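Local coordinates for protein PTS system, IIabc component (Clostridium difficile, PDB 3IPJ) that probably relays phosphate from the EIIA domain to an incoming sugar, perhaps trehalose, as the EIIB domain of a membrane-bound phosphotransferase-system transporter, at residues K5-A10 with Y76-K81; N11-I16 with K45-V50; S24-A29 with T86-E91; T30-M35 with Y63-G68. One frame throughout, in Å; residues are numbered along the deposited sequence.

How the contacts relate
The four contacts build one small EIIB domain, an antiparallel sheet with helices on one face. Contact 4 is the centre of the sheet, and contact 3 adds the C-terminal chain at its edge strand, their centres about 11 Å apart. Contacts 1 and 2 share helix 5-17 and join it to helices 71-79 and 44-48, with centres about 12 Å apart. Both reach the sheet: Leu13 CD1 lies 3.9 Å from Leu32 CD2, and Tyr76 CD1 3.8 Å from Leu32 CD1. Cys28, the predicted phosphocysteine, belongs to the segment 24-29 of contact 3, and its SG lies 3.4 Å from Arg33 NE of contact 4.

Contact 1: K5-A10 with Y76-K81; sequences KYNKIA and YAEVEK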
loop_
_atom_site.group_PDB
_atom_site.type_symbol
_atom_site.label_atom_id
_atom_site.label_comp_id
_atom_site.label_asym_id
_atom_site.label_seq_id
_atom_site.Cartn_x
_atom_site.Cartn_y
_atom_site.Cartn_z
ATOM N N LYS A 5 3.219 14.522 -1.922
ATOM C CA LYS A 5 1.983 13.946 -2.406
ATOM C C LYS A 5 1.896 12.479 -2.090
ATOM O O LYS A 5 0.855 12.006 -1.657
ATOM C CB LYS A 5 1.884 14.184 -3.950
ATOM C CG LYS A 5 0.673 13.498 -4.642
ATOM C CD LYS A 5 0.731 13.744 -6.172
ATOM C CE LYS A 5 -0.204 12.813 -7.012
ATOM N NZ LYS A 5 -1.652 13.335 -6.961
ATOM N N TYR A 6 3.023 11.786 -2.296
ATOM C CA TYR A 6 3.021 10.298 -2.248
ATOM C C TYR A 6 3.134 9.736 -0.855
ATOM O O TYR A 6 2.626 8.634 -0.538
ATOM C CB TYR A 6 4.086 9.694 -3.160
ATOM C CG TYR A 6 3.821 10.153 -4.574
ATOM C CD1 TYR A 6 2.729 9.662 -5.320
ATOM C CD2 TYR A 6 4.628 11.138 -5.144
ATOM C CE1 TYR A 6 2.492 10.134 -6.579
ATOM C CE2 TYR A 6 4.375 11.615 -6.408
ATOM C CZ TYR A 6 3.323 11.105 -7.113
ATOM O OH TYR A 6 3.091 11.647 -8.336
ATOM N N ASN A 7 3.812 10.499 -0.011
ATOM C CA ASN A 7 3.885 10.161 1.410
ATOM C C ASN A 7 2.549 10.422 2.143
ATOM O O ASN A 7 2.209 9.639 3.032
ATOM C CB ASN A 7 5.064 10.884 2.028
ATOM C CG ASN A 7 5.309 10.471 3.441
ATOM O OD1 ASN A 7 4.928 11.203 4.352
ATOM N ND2 ASN A 7 5.959 9.288 3.650
ATOM N N LYS A 8 1.773 11.442 1.739
ATOM C CA LYS A 8 0.400 11.672 2.287
ATOM C C LYS A 8 -0.558 10.507 1.944
ATOM O O LYS A 8 -1.221 9.970 2.806
ATOM C CB LYS A 8 -0.220 12.978 1.787
ATOM C CG LYS A 8 0.612 14.176 2.120
ATOM C CD LYS A 8 0.086 15.439 1.443
ATOM C CE LYS A 8 -1.408 15.553 1.578
ATOM N NZ LYS A 8 -1.799 16.210 2.881
ATOM N N ILE A 9 -0.620 10.125 0.668
ATOM C CA ILE A 9 -1.350 8.925 0.288
ATOM C C ILE A 9 -0.885 7.685 1.109
ATOM O O ILE A 9 -1.699 6.988 1.685
ATOM C CB ILE A 9 -1.201 8.650 -1.257
ATOM C CG1 ILE A 9 -1.748 9.865 -2.081
ATOM C CG2 ILE A 9 -1.831 7.273 -1.646
ATOM C CD1 ILE A 9 -1.304 9.934 -3.598
ATOM N N ALA A 10 0.414 7.412 1.174
ATOM C CA ALA A 10 0.903 6.254 1.940
ATOM C C ALA A 10 0.382 6.345 3.344
ATOM O O ALA A 10 -0.106 5.356 3.900
ATOM C CB ALA A 10 2.426 6.226 1.980
ATOM N N TYR A 76 4.907 3.278 -3.089
ATOM C CA TYR A 76 5.617 2.172 -2.465
ATOM C C TYR A 76 6.923 2.691 -1.773
ATOM O O TYR A 76 7.262 2.288 -0.663
ATOM C CB TYR A 76 5.854 1.097 -3.524
ATOM C CG TYR A 76 6.421 -0.121 -2.911
ATOM C CD1 TYR A 76 5.640 -0.938 -2.096
ATOM C CD2 TYR A 76 7.755 -0.476 -3.127
ATOM C CE1 TYR A 76 6.180 -2.106 -1.489
ATOM C CE2 TYR A 76 8.286 -1.636 -2.511
ATOM C CZ TYR A 76 7.470 -2.416 -1.713
ATOM O OH TYR A 76 7.959 -3.496 -1.125
ATOM N N ALA A 77 7.657 3.577 -2.451
ATOM C CA ALA A 77 8.908 4.133 -1.939
ATOM C C ALA A 77 8.731 4.925 -0.588
ATOM O O ALA A 77 9.633 4.965 0.294
ATOM C CB ALA A 77 9.569 5.009 -3.034
ATOM N N GLU A 78 7.558 5.538 -0.409
ATOM C CA GLU A 78 7.234 6.161 0.854
ATOM C C GLU A 78 6.990 5.073 1.907
ATOM O O GLU A 78 7.581 5.109 2.959
ATOM C CB GLU A 78 6.021 7.059 0.674
ATOM C CG GLU A 78 6.329 8.162 -0.303
ATOM C CD GLU A 78 7.556 8.998 0.098
ATOM O OE1 GLU A 78 7.913 9.050 1.312
ATOM O OE2 GLU A 78 8.133 9.671 -0.811
ATOM N N VAL A 79 6.136 4.093 1.608
ATOM C CA VAL A 79 5.862 3.022 2.589
ATOM C C VAL A 79 7.146 2.291 3.020
ATOM O O VAL A 79 7.303 1.913 4.206
ATOM C CB VAL A 79 4.921 1.955 1.996
ATOM C CG1 VAL A 79 4.923 0.710 2.898
ATOM C CG2 VAL A 79 3.477 2.563 1.666
ATOM N N GLU A 80 8.070 2.111 2.060
ATOM C CA GLU A 80 9.381 1.483 2.311
ATOM C C GLU A 80 10.202 2.103 3.477
ATOM O O GLU A 80 11.081 1.431 4.020
ATOM C CB GLU A 80 10.262 1.513 1.054
ATOM C CG GLU A 80 10.128 0.331 0.073
ATOM C CD GLU A 80 10.974 0.436 -1.253
ATOM O OE1 GLU A 80 11.000 1.509 -1.941
ATOM O OE2 GLU A 80 11.573 -0.627 -1.616
ATOM N N LYS A 81 9.975 3.369 3.841
ATOM C CA LYS A 81 10.744 3.973 4.935
ATOM C C LYS A 81 9.993 3.815 6.266
ATOM O O LYS A 81 10.558 3.957 7.349
ATOM C CB LYS A 81 11.040 5.457 4.665
ATOM C CG LYS A 81 11.502 5.801 3.257
ATOM C CD LYS A 81 11.232 7.300 2.976
ATOM C CE LYS A 81 11.596 7.771 1.546
ATOM N NZ LYS A 81 11.262 9.263 1.344
HETATM O O HOH W 1 5.768 11.838 -1.565
#
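With Asn7 CG anti to its backbone N (chi1 -173°) and the chain of Glu78 bent at chi2 (-56°), amide and carboxylate meet with their planes nearly perpendicular. The setting is the helical layer of the EIIB fold, where the start of helix 5-17 lies against the end of helix 71-79. Asn7 and Glu78 are the closest backbone pair, with CA atoms 5.2 Å apart. Asn7 ND2 donates a weak, bent bond to Glu78 OE1 (3.1 Å, 131° at the hydrogen). The same oxygen takes a second weak bond, part of a salt bridge, from Lys81 NZ at 3.4 Å. Its partner OE2 accepts a weak bond from a water at 3.3 Å, and that water in turn accepts a bond from Asn7 N at 2.8 Å. Water suits this place, because an N-H in the first turn of a helix has no carbonyl one turn earlier in the helix to pair with. A carboxylate beside a helix start is also probably stabilised by the helix dipole, which makes glutamate a fitting residue. Its methylene groups do the packing: Glu78 CG presses on the backbone at Tyr6 C, 3.6 Å away. The Tyr6 ring turns away from Glu78 and packs instead on Ile71, Lys74 and Val75, earlier in helix 71-79. One turn on from Tyr6, the contact becomes apolar and buried. A small residue fits between the helices here, and Ala10 CB touches both Glu78 CB at 3.9 Å and Val79 CG2 at 3.8 Å.

Contact 2: N11-I16 with K45-V50; sequences NELIKI and KKVEKV
The shortest side-chain polar bond, Lys45 NZ to Glu48 OE1 at 2.9 Å, meets the carboxylate on its syn side and belongs to the flank of helix 44-48 turned from Ile16 and Leu13. Between these two and the residues facing them, Val47 and Val50, no hydrogen bond forms; branched apolar side chains do the joining. Ile16 uses both its branches. With CG1 anti to the carbonyl carbon (chi1 -60°), CG2 is left to lie against Val47 CG2 at 3.4 Å, tighter than usual for two methyl groups. The longer branch runs tip to tip with Val50, CD1 to CG2 at 3.6 Å, and the same CD1 rests against Lys46 O. Leu13 comes in from the neighbouring turn, at about a right angle to Val47, and sets CD2 3.6 Å from Val47 CG1. That methyl also reaches Val50 CG2, at 4.0 Å. Glu12, at the margin, slides past Val50 so that OE1 lies near Val50 CG1, keeping its charge at the partly exposed border. Val50 N bonds Val47 O at 3.1 Å. Lys46 contributes its CB and carbonyl, while its ammonium end leads away. Val47 also touches Val56 of strand 55-59. The interlocked aliphatic residues are those of two helices sharing one face of an antiparallel sheet, the layered α/β arrangement of the EIIB domain.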
loop_
_atom_site.group_PDB
_atom_site.type_symbol
_atom_site.label_atom_id
_atom_site.label_comp_id
_atom_site.label_asym_id
_atom_site.label_seq_id
_atom_site.Cartn_x
_atom_site.Cartn_y
_atom_site.Cartn_z
ATOM N N ASN A 11 0.518 7.501 3.968
ATOM C CA ASN A 11 0.047 7.626 5.355
ATOM C C ASN A 11 -1.451 7.451 5.529
ATOM O O ASN A 11 -1.897 6.818 6.518
ATOM C CB ASN A 11 0.572 8.900 6.028
ATOM C CG ASN A 11 1.948 8.673 6.624
ATOM O OD1 ASN A 11 2.920 9.055 6.028
ATOM N ND2 ASN A 11 2.033 7.961 7.779
ATOM N N GLU A 12 -2.222 8.011 4.593
ATOM C CA GLU A 12 -3.681 7.866 4.669
ATOM C C GLU A 12 -4.012 6.400 4.523
ATOM O O GLU A 12 -4.858 5.876 5.267
ATOM C CB GLU A 12 -4.404 8.687 3.630
ATOM C CG GLU A 12 -4.368 10.165 4.058
ATOM C CD GLU A 12 -4.981 11.218 3.068
ATOM O OE1 GLU A 12 -5.961 10.871 2.351
ATOM O OE2 GLU A 12 -4.508 12.439 3.063
ATOM N N LEU A 13 -3.361 5.725 3.563
ATOM C CA LEU A 13 -3.615 4.299 3.347
ATOM C C LEU A 13 -3.298 3.488 4.612
ATOM O O LEU A 13 -4.162 2.690 5.058
ATOM C CB LEU A 13 -2.851 3.791 2.102
ATOM C CG LEU A 13 -3.455 4.324 0.808
ATOM C CD1 LEU A 13 -2.616 3.840 -0.431
ATOM C CD2 LEU A 13 -4.950 4.042 0.670
ATOM N N ILE A 14 -2.108 3.689 5.198
ATOM C CA ILE A 14 -1.709 2.940 6.424
ATOM C C ILE A 14 -2.751 3.221 7.530
ATOM O O ILE A 14 -3.171 2.282 8.252
ATOM C CB ILE A 14 -0.286 3.315 6.992
ATOM C CG1 ILE A 14 0.852 3.251 5.962
ATOM C CG2 ILE A 14 0.080 2.416 8.138
ATOM C CD1 ILE A 14 0.764 2.154 5.062
ATOM N N LYS A 15 -3.151 4.497 7.679
ATOM C CA LYS A 15 -4.082 4.844 8.686
ATOM C C LYS A 15 -5.470 4.162 8.530
ATOM O O LYS A 15 -6.089 3.741 9.512
ATOM C CB LYS A 15 -4.295 6.318 8.711
ATOM C CG LYS A 15 -5.181 6.735 9.884
ATOM C CD LYS A 15 -5.408 8.273 9.869
ATOM C CE LYS A 15 -5.884 8.718 8.457
ATOM N NZ LYS A 15 -5.439 10.068 7.927
ATOM N N ILE A 16 -5.959 4.048 7.304
ATOM C CA ILE A 16 -7.225 3.404 7.128
ATOM C C ILE A 16 -7.165 1.859 7.286
ATOM O O ILE A 16 -8.091 1.242 7.818
ATOM C CB ILE A 16 -7.763 3.791 5.758
ATOM C CG1 ILE A 16 -7.932 5.314 5.675
ATOM C CG2 ILE A 16 -9.095 3.139 5.491
ATOM C CD1 ILE A 16 -8.014 5.790 4.206
ATOM N N LYS A 45 -14.604 2.264 1.550
ATOM C CA LYS A 45 -15.090 3.547 1.003
ATOM C C LYS A 45 -14.121 4.678 1.318
ATOM O O LYS A 45 -13.991 5.612 0.531
ATOM C CB LYS A 45 -16.477 3.903 1.553
ATOM C CG LYS A 45 -17.539 2.865 1.198
ATOM C CD LYS A 45 -17.474 2.312 -0.282
ATOM C CE LYS A 45 -18.084 3.341 -1.257
ATOM N NZ LYS A 45 -18.195 2.786 -2.631
ATOM N N LYS A 46 -13.480 4.600 2.489
ATOM C CA LYS A 46 -12.505 5.608 2.856
ATOM C C LYS A 46 -11.228 5.411 2.069
ATOM O O LYS A 46 -10.562 6.392 1.712
ATOM C CB LYS A 46 -12.143 5.556 4.348
ATOM C CG LYS A 46 -12.806 6.558 5.197
ATOM C CD LYS A 46 -12.783 6.011 6.610
ATOM C CE LYS A 46 -13.379 6.978 7.661
ATOM N NZ LYS A 46 -13.210 6.537 9.111
ATOM N N VAL A 47 -10.852 4.152 1.828
ATOM C CA VAL A 47 -9.716 3.931 0.969
ATOM C C VAL A 47 -9.925 4.486 -0.431
ATOM O O VAL A 47 -9.043 5.124 -0.974
ATOM C CB VAL A 47 -9.313 2.446 0.872
ATOM C CG1 VAL A 47 -8.089 2.347 -0.030
ATOM C CG2 VAL A 47 -8.996 1.881 2.314
ATOM N N GLU A 48 -11.099 4.295 -0.992
ATOM C CA GLU A 48 -11.375 4.682 -2.348
ATOM C C GLU A 48 -11.303 6.194 -2.521
ATOM O O GLU A 48 -11.050 6.679 -3.618
ATOM C CB GLU A 48 -12.802 4.296 -2.652
ATOM C CG GLU A 48 -13.012 2.840 -2.887
ATOM C CD GLU A 48 -14.470 2.539 -3.313
ATOM O OE1 GLU A 48 -15.383 3.344 -2.906
ATOM O OE2 GLU A 48 -14.713 1.529 -4.076
ATOM N N LYS A 49 -11.552 6.938 -1.441
ATOM C CA LYS A 49 -11.536 8.425 -1.434
ATOM C C LYS A 49 -10.121 9.018 -1.371
ATOM O O LYS A 49 -9.978 10.238 -1.569
ATOM C CB LYS A 49 -12.363 8.961 -0.260
ATOM C CG LYS A 49 -13.860 8.769 -0.510
ATOM C CD LYS A 49 -14.665 8.934 0.742
ATOM C CE LYS A 49 -16.105 8.969 0.344
ATOM N NZ LYS A 49 -16.603 10.369 0.259
ATOM N N VAL A 50 -9.083 8.181 -1.081
ATOM C CA VAL A 50 -7.712 8.669 -1.049
ATOM C C VAL A 50 -7.232 9.126 -2.469
ATOM O O VAL A 50 -7.579 8.491 -3.486
ATOM C CB VAL A 50 -6.815 7.594 -0.438
ATOM C CG1 VAL A 50 -5.345 8.061 -0.421
ATOM C CG2 VAL A 50 -7.349 7.243 1.005
#

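Contact 3: S24-A29 with T86-E91; sequences SITHCA and TLSKKE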
loop_
_atom_site.group_PDB
_atom_site.type_symbol
_atom_site.label_atom_id
_atom_site.label_comp_id
_atom_site.label_asym_id
_atom_site.label_seq_id
_atom_site.Cartn_x
_atom_site.Cartn_y
_atom_site.Cartn_z
ATOM N N SER A 24 2.433 -7.733 5.396
ATOM C CA SER A 24 3.518 -7.357 4.499
ATOM C C SER A 24 2.906 -6.647 3.295
ATOM O O SER A 24 1.685 -6.661 3.146
ATOM C CB SER A 24 4.297 -8.622 4.064
ATOM O OG SER A 24 3.446 -9.562 3.429
ATOM N N ILE A 25 3.761 -6.005 2.474
ATOM C CA ILE A 25 3.340 -5.142 1.432
ATOM C C ILE A 25 4.264 -5.359 0.283
ATOM O O ILE A 25 5.450 -5.478 0.498
ATOM C CB ILE A 25 3.579 -3.633 1.819
ATOM C CG1 ILE A 25 3.058 -3.353 3.238
ATOM C CG2 ILE A 25 2.965 -2.696 0.744
ATOM C CD1 ILE A 25 3.805 -2.227 4.015
ATOM N N THR A 26 3.717 -5.411 -0.946
ATOM C CA THR A 26 4.506 -5.333 -2.190
ATOM C C THR A 26 3.667 -4.577 -3.209
ATOM O O THR A 26 2.679 -3.912 -2.840
ATOM C CB THR A 26 4.885 -6.705 -2.741
ATOM O OG1 THR A 26 5.906 -6.533 -3.750
ATOM C CG2 THR A 26 3.603 -7.477 -3.248
ATOM N N HIS A 27 4.019 -4.695 -4.477
ATOM C CA HIS A 27 3.272 -3.993 -5.494
ATOM C C HIS A 27 3.419 -4.657 -6.836
ATOM O O HIS A 27 4.305 -5.463 -7.013
ATOM C CB HIS A 27 3.683 -2.474 -5.555
ATOM C CG HIS A 27 4.977 -2.225 -6.281
ATOM N ND1 HIS A 27 6.209 -2.206 -5.651
ATOM C CD2 HIS A 27 5.222 -2.035 -7.594
ATOM C CE1 HIS A 27 7.154 -1.993 -6.541
ATOM N NE2 HIS A 27 6.582 -1.895 -7.728
ATOM N N CYS A 28 2.535 -4.370 -7.781
ATOM C CA CYS A 28 2.788 -4.773 -9.178
ATOM C C CYS A 28 2.884 -3.459 -9.977
ATOM O O CYS A 28 3.205 -2.387 -9.425
ATOM C CB CYS A 28 1.715 -5.735 -9.755
ATOM S SG CYS A 28 0.011 -5.020 -9.802
ATOM N N ALA A 29 2.589 -3.521 -11.278
ATOM C CA ALA A 29 2.790 -2.356 -12.116
ATOM C C ALA A 29 1.769 -1.320 -11.790
ATOM O O ALA A 29 2.011 -0.145 -12.066
ATOM C CB ALA A 29 2.744 -2.754 -13.638
ATOM N N THR A 86 7.950 -4.657 3.924
ATOM C CA THR A 86 7.771 -4.464 2.492
ATOM C C THR A 86 8.602 -5.525 1.810
ATOM O O THR A 86 9.673 -5.934 2.288
ATOM C CB THR A 86 8.133 -3.008 2.041
ATOM O OG1 THR A 86 9.476 -2.648 2.469
ATOM C CG2 THR A 86 7.060 -1.969 2.567
ATOM N N LEU A 87 8.135 -6.031 0.702
ATOM C CA LEU A 87 8.802 -7.227 0.302
ATOM C C LEU A 87 9.469 -7.046 -1.027
ATOM O O LEU A 87 10.575 -7.560 -1.192
ATOM C CB LEU A 87 7.838 -8.412 0.363
ATOM C CG LEU A 87 7.371 -8.653 1.818
ATOM C CD1 LEU A 87 6.316 -9.729 1.912
ATOM C CD2 LEU A 87 8.572 -8.984 2.699
ATOM N N SER A 88 8.814 -6.299 -1.950
ATOM C CA SER A 88 9.372 -5.936 -3.271
ATOM C C SER A 88 10.921 -5.877 -3.223
ATOM O O SER A 88 11.580 -6.687 -3.895
ATOM C CB SER A 88 8.731 -4.644 -3.842
ATOM O OG SER A 88 9.351 -4.191 -5.059
ATOM N N LYS A 89 11.493 -4.963 -2.419
ATOM C CA LYS A 89 12.950 -4.923 -2.175
ATOM C C LYS A 89 13.426 -6.200 -1.488
ATOM O O LYS A 89 13.565 -6.219 -0.237
ATOM C CB LYS A 89 13.351 -3.702 -1.316
ATOM C CG LYS A 89 14.841 -3.531 -1.007
ATOM C CD LYS A 89 15.064 -2.119 -0.411
ATOM C CE LYS A 89 16.190 -2.080 0.653
ATOM N NZ LYS A 89 16.202 -0.707 1.292
ATOM N N LYS A 90 13.667 -7.239 -2.312
ATOM C CA LYS A 90 14.173 -8.538 -1.855
ATOM C C LYS A 90 15.466 -8.299 -1.141
ATOM O O LYS A 90 16.225 -7.355 -1.462
ATOM C CB LYS A 90 14.423 -9.515 -3.008
ATOM C CG LYS A 90 13.171 -10.197 -3.593
ATOM C CD LYS A 90 12.367 -10.966 -2.521
ATOM C CE LYS A 90 11.036 -11.421 -3.100
ATOM N NZ LYS A 90 10.313 -10.304 -3.805
ATOM N N GLU A 91 15.740 -9.124 -0.136
ATOM C CA GLU A 91 16.898 -8.916 0.729
ATOM C C GLU A 91 18.193 -9.491 0.163
ATOM O O GLU A 91 18.185 -10.510 -0.526
ATOM C CB GLU A 91 16.634 -9.502 2.119
ATOM C CG GLU A 91 16.988 -8.568 3.264
ATOM C CD GLU A 91 16.615 -9.138 4.618
ATOM O OE1 GLU A 91 15.434 -9.500 4.808
ATOM O OE2 GLU A 91 17.501 -9.224 5.494
#
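This is an edge contact: the irregular C-terminal chain runs beside strand 22-27, an outermost strand of the sheet, and joins it through a single backbone bridge between Ile25 and Thr86. The bond that defines it passes from Leu87 N to Ile25 O, 2.7 Å long, with the donor nearly in line with the carbonyl although the angle at the hydrogen is only 133°. The same oxygen meets Thr86 CA at 3.2 Å in a CA-H...O contact, so one carbonyl takes two approaches from the passing chain. Beside the bridge, Thr86 CG2 packs on Ile25 CD1 at 3.6 Å. Threonine serves here because its methyl can face the buried isoleucine. Further along, Thr26 holds OG1 anti to its backbone N (chi1 -166°), which brings that oxygen to 3.4 Å from Ser88 CB. Ser88, a small residue, also lies obliquely beside the His27 imidazole. Thr86 and Ser88 both touch Tyr76 of helix 71-79, whose ring meets that of His27. Beyond Ser88 the chain leaves the strand through an inverse gamma turn centred on Lys89. The other segment runs on to Cys28, the predicted phosphocysteine, a residue seen to bind zinc although none is bound to this chain in the model. A cysteine just past the end of the first strand, in the turn into the second, is consistent with the phosphorylation site of glucose-type EIIB domains.

Contact 4: T30-M35 with Y63-G68; sequences TRLRVM and YQIILG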
loop_
_atom_site.group_PDB
_atom_site.type_symbol
_atom_site.label_atom_id
_atom_site.label_comp_id
_atom_site.label_asym_id
_atom_site.label_seq_id
_atom_site.Cartn_x
_atom_site.Cartn_y
_atom_site.Cartn_z
ATOM N N THR A 30 0.604 -1.729 -11.252
ATOM C CA THR A 30 -0.477 -0.737 -11.081
ATOM C C THR A 30 -1.064 -0.792 -9.684
ATOM O O THR A 30 -1.799 0.127 -9.312
ATOM C CB THR A 30 -1.584 -0.938 -12.119
ATOM O OG1 THR A 30 -2.061 -2.291 -12.002
ATOM C CG2 THR A 30 -0.972 -0.782 -13.495
ATOM N N ARG A 31 -0.784 -1.862 -8.914
ATOM C CA ARG A 31 -1.425 -1.990 -7.603
ATOM C C ARG A 31 -0.452 -2.118 -6.410
ATOM O O ARG A 31 0.566 -2.799 -6.466
ATOM C CB ARG A 31 -2.442 -3.166 -7.587
ATOM C CG ARG A 31 -3.306 -3.249 -8.789
ATOM C CD ARG A 31 -4.201 -4.464 -8.668
ATOM N NE ARG A 31 -5.192 -4.451 -9.765
ATOM C CZ ARG A 31 -6.247 -5.290 -9.837
ATOM N NH1 ARG A 31 -6.444 -6.221 -8.884
ATOM N NH2 ARG A 31 -7.089 -5.220 -10.872
ATOM N N LEU A 32 -0.790 -1.454 -5.328
ATOM C CA LEU A 32 -0.183 -1.662 -4.006
ATOM C C LEU A 32 -0.922 -2.874 -3.406
ATOM O O LEU A 32 -2.139 -2.867 -3.281
ATOM C CB LEU A 32 -0.389 -0.350 -3.208
ATOM C CG LEU A 32 0.460 -0.230 -1.964
ATOM C CD1 LEU A 32 1.985 -0.100 -2.314
ATOM C CD2 LEU A 32 -0.046 0.967 -1.119
ATOM N N ARG A 33 -0.182 -3.914 -3.048
ATOM C CA ARG A 33 -0.786 -5.139 -2.605
ATOM C C ARG A 33 -0.424 -5.377 -1.141
ATOM O O ARG A 33 0.731 -5.622 -0.814
ATOM C CB ARG A 33 -0.325 -6.259 -3.516
ATOM C CG ARG A 33 -0.985 -6.237 -4.883
ATOM C CD ARG A 33 -0.142 -7.065 -5.854
ATOM N NE ARG A 33 -0.748 -7.102 -7.183
ATOM C CZ ARG A 33 -1.633 -8.020 -7.572
ATOM N NH1 ARG A 33 -1.980 -8.995 -6.706
ATOM N NH2 ARG A 33 -2.165 -7.981 -8.818
ATOM N N VAL A 34 -1.419 -5.291 -0.266
ATOM C CA VAL A 34 -1.190 -5.357 1.195
ATOM C C VAL A 34 -1.787 -6.653 1.769
ATOM O O VAL A 34 -3.024 -6.821 1.704
ATOM C CB VAL A 34 -1.897 -4.192 1.910
ATOM C CG1 VAL A 34 -1.455 -4.122 3.378
ATOM C CG2 VAL A 34 -1.571 -2.920 1.174
ATOM N N MET A 35 -0.943 -7.558 2.303
ATOM C CA MET A 35 -1.434 -8.777 2.973
ATOM C C MET A 35 -1.881 -8.263 4.349
ATOM O O MET A 35 -1.053 -7.687 5.091
ATOM C CB MET A 35 -0.330 -9.813 3.121
ATOM C CG MET A 35 0.183 -10.278 1.765
ATOM S SD MET A 35 -0.998 -11.392 0.936
ATOM C CE MET A 35 -0.126 -12.913 1.173
ATOM N N TYR A 63 -5.264 -7.178 0.115
ATOM C CA TYR A 63 -5.996 -5.919 -0.062
ATOM C C TYR A 63 -5.266 -5.054 -1.145
ATOM O O TYR A 63 -4.164 -4.589 -0.916
ATOM C CB TYR A 63 -6.039 -5.194 1.286
ATOM C CG TYR A 63 -7.117 -4.144 1.338
ATOM C CD1 TYR A 63 -8.418 -4.498 1.638
ATOM C CD2 TYR A 63 -6.840 -2.801 1.035
ATOM C CE1 TYR A 63 -9.421 -3.557 1.689
ATOM C CE2 TYR A 63 -7.826 -1.827 1.053
ATOM C CZ TYR A 63 -9.118 -2.206 1.388
ATOM O OH TYR A 63 -10.120 -1.281 1.463
ATOM N N GLN A 64 -5.884 -4.860 -2.329
ATOM C CA GLN A 64 -5.186 -4.319 -3.469
ATOM C C GLN A 64 -5.733 -2.895 -3.701
ATOM O O GLN A 64 -6.959 -2.697 -3.764
ATOM C CB GLN A 64 -5.381 -5.219 -4.663
ATOM C CG GLN A 64 -5.001 -6.643 -4.306
ATOM C CD GLN A 64 -5.123 -7.599 -5.503
ATOM O OE1 GLN A 64 -5.319 -7.160 -6.639
ATOM N NE2 GLN A 64 -5.012 -8.918 -5.247
ATOM N N ILE A 65 -4.826 -1.918 -3.795
ATOM C CA ILE A 65 -5.225 -0.558 -4.019
ATOM C C ILE A 65 -4.688 -0.184 -5.363
ATOM O O ILE A 65 -3.469 -0.196 -5.564
ATOM C CB ILE A 65 -4.570 0.342 -3.000
ATOM C CG1 ILE A 65 -5.036 -0.115 -1.593
ATOM C CG2 ILE A 65 -4.833 1.806 -3.306
ATOM C CD1 ILE A 65 -3.991 -0.858 -0.862
ATOM N N ILE A 66 -5.588 0.116 -6.305
ATOM C CA ILE A 66 -5.143 0.420 -7.668
ATOM C C ILE A 66 -4.703 1.893 -7.708
ATOM O O ILE A 66 -5.515 2.793 -7.461
ATOM C CB ILE A 66 -6.217 0.229 -8.726
ATOM C CG1 ILE A 66 -6.980 -1.098 -8.525
ATOM C CG2 ILE A 66 -5.565 0.332 -10.114
ATOM C CD1 ILE A 66 -8.239 -1.243 -9.464
ATOM N N LEU A 67 -3.417 2.125 -7.993
ATOM C CA LEU A 67 -2.862 3.482 -8.064
ATOM C C LEU A 67 -2.429 3.869 -9.500
ATOM O O LEU A 67 -2.328 5.068 -9.814
ATOM C CB LEU A 67 -1.668 3.585 -7.084
ATOM C CG LEU A 67 -2.111 3.591 -5.626
ATOM C CD1 LEU A 67 -0.941 3.313 -4.784
ATOM C CD2 LEU A 67 -2.641 4.983 -5.246
ATOM N N GLY A 68 -2.201 2.891 -10.371
ATOM C CA GLY A 68 -1.784 3.195 -11.731
ATOM C C GLY A 68 -0.263 3.122 -11.820
ATOM O O GLY A 68 0.470 3.162 -10.804
#
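Arg31 NH1 donates to Gln64 OE1 at 2.7 Å, the oxygen lying 2° from the guanidinium plane and the nitrogen nearly along the C=O axis. Gln64 can receive it because both side chains emerge on one face of the sheet. Arg33 shares that face and lies alongside Gln64, with the amide over one face of its guanidinium and the planes 41° apart; it also touches Cys28, the predicted phosphocysteine. Arg33 NH1 and Gln64 NE2, both donors, form no hydrogen bond. Next to Arg31, Thr30 O accepts two backbone bonds, from Leu67 N at 2.9 Å and Gly68 N at 3.0 Å. Glycine suits Gly68, whose positive phi (95°) and psi would jam a CB against the preceding carbonyl. From there the two central strands of the four-stranded antiparallel EIIB sheet pair: Leu32 and Ile65 exchange bonds (Ile65 N to Leu32 O 2.9 Å), as do Val34 and Tyr63 (Tyr63 N to Val34 O 2.8 Å). Leu32, Val34 and Ile65 give the helix-covered face its aliphatic surface; Tyr63 shares the face and sends its hydroxyl to Asp44. Leu32 CB touches Leu67 CD1 at 4.0 Å, and Val34 crosses Ile65, its CG2 3.8 Å from Ile65 CD1.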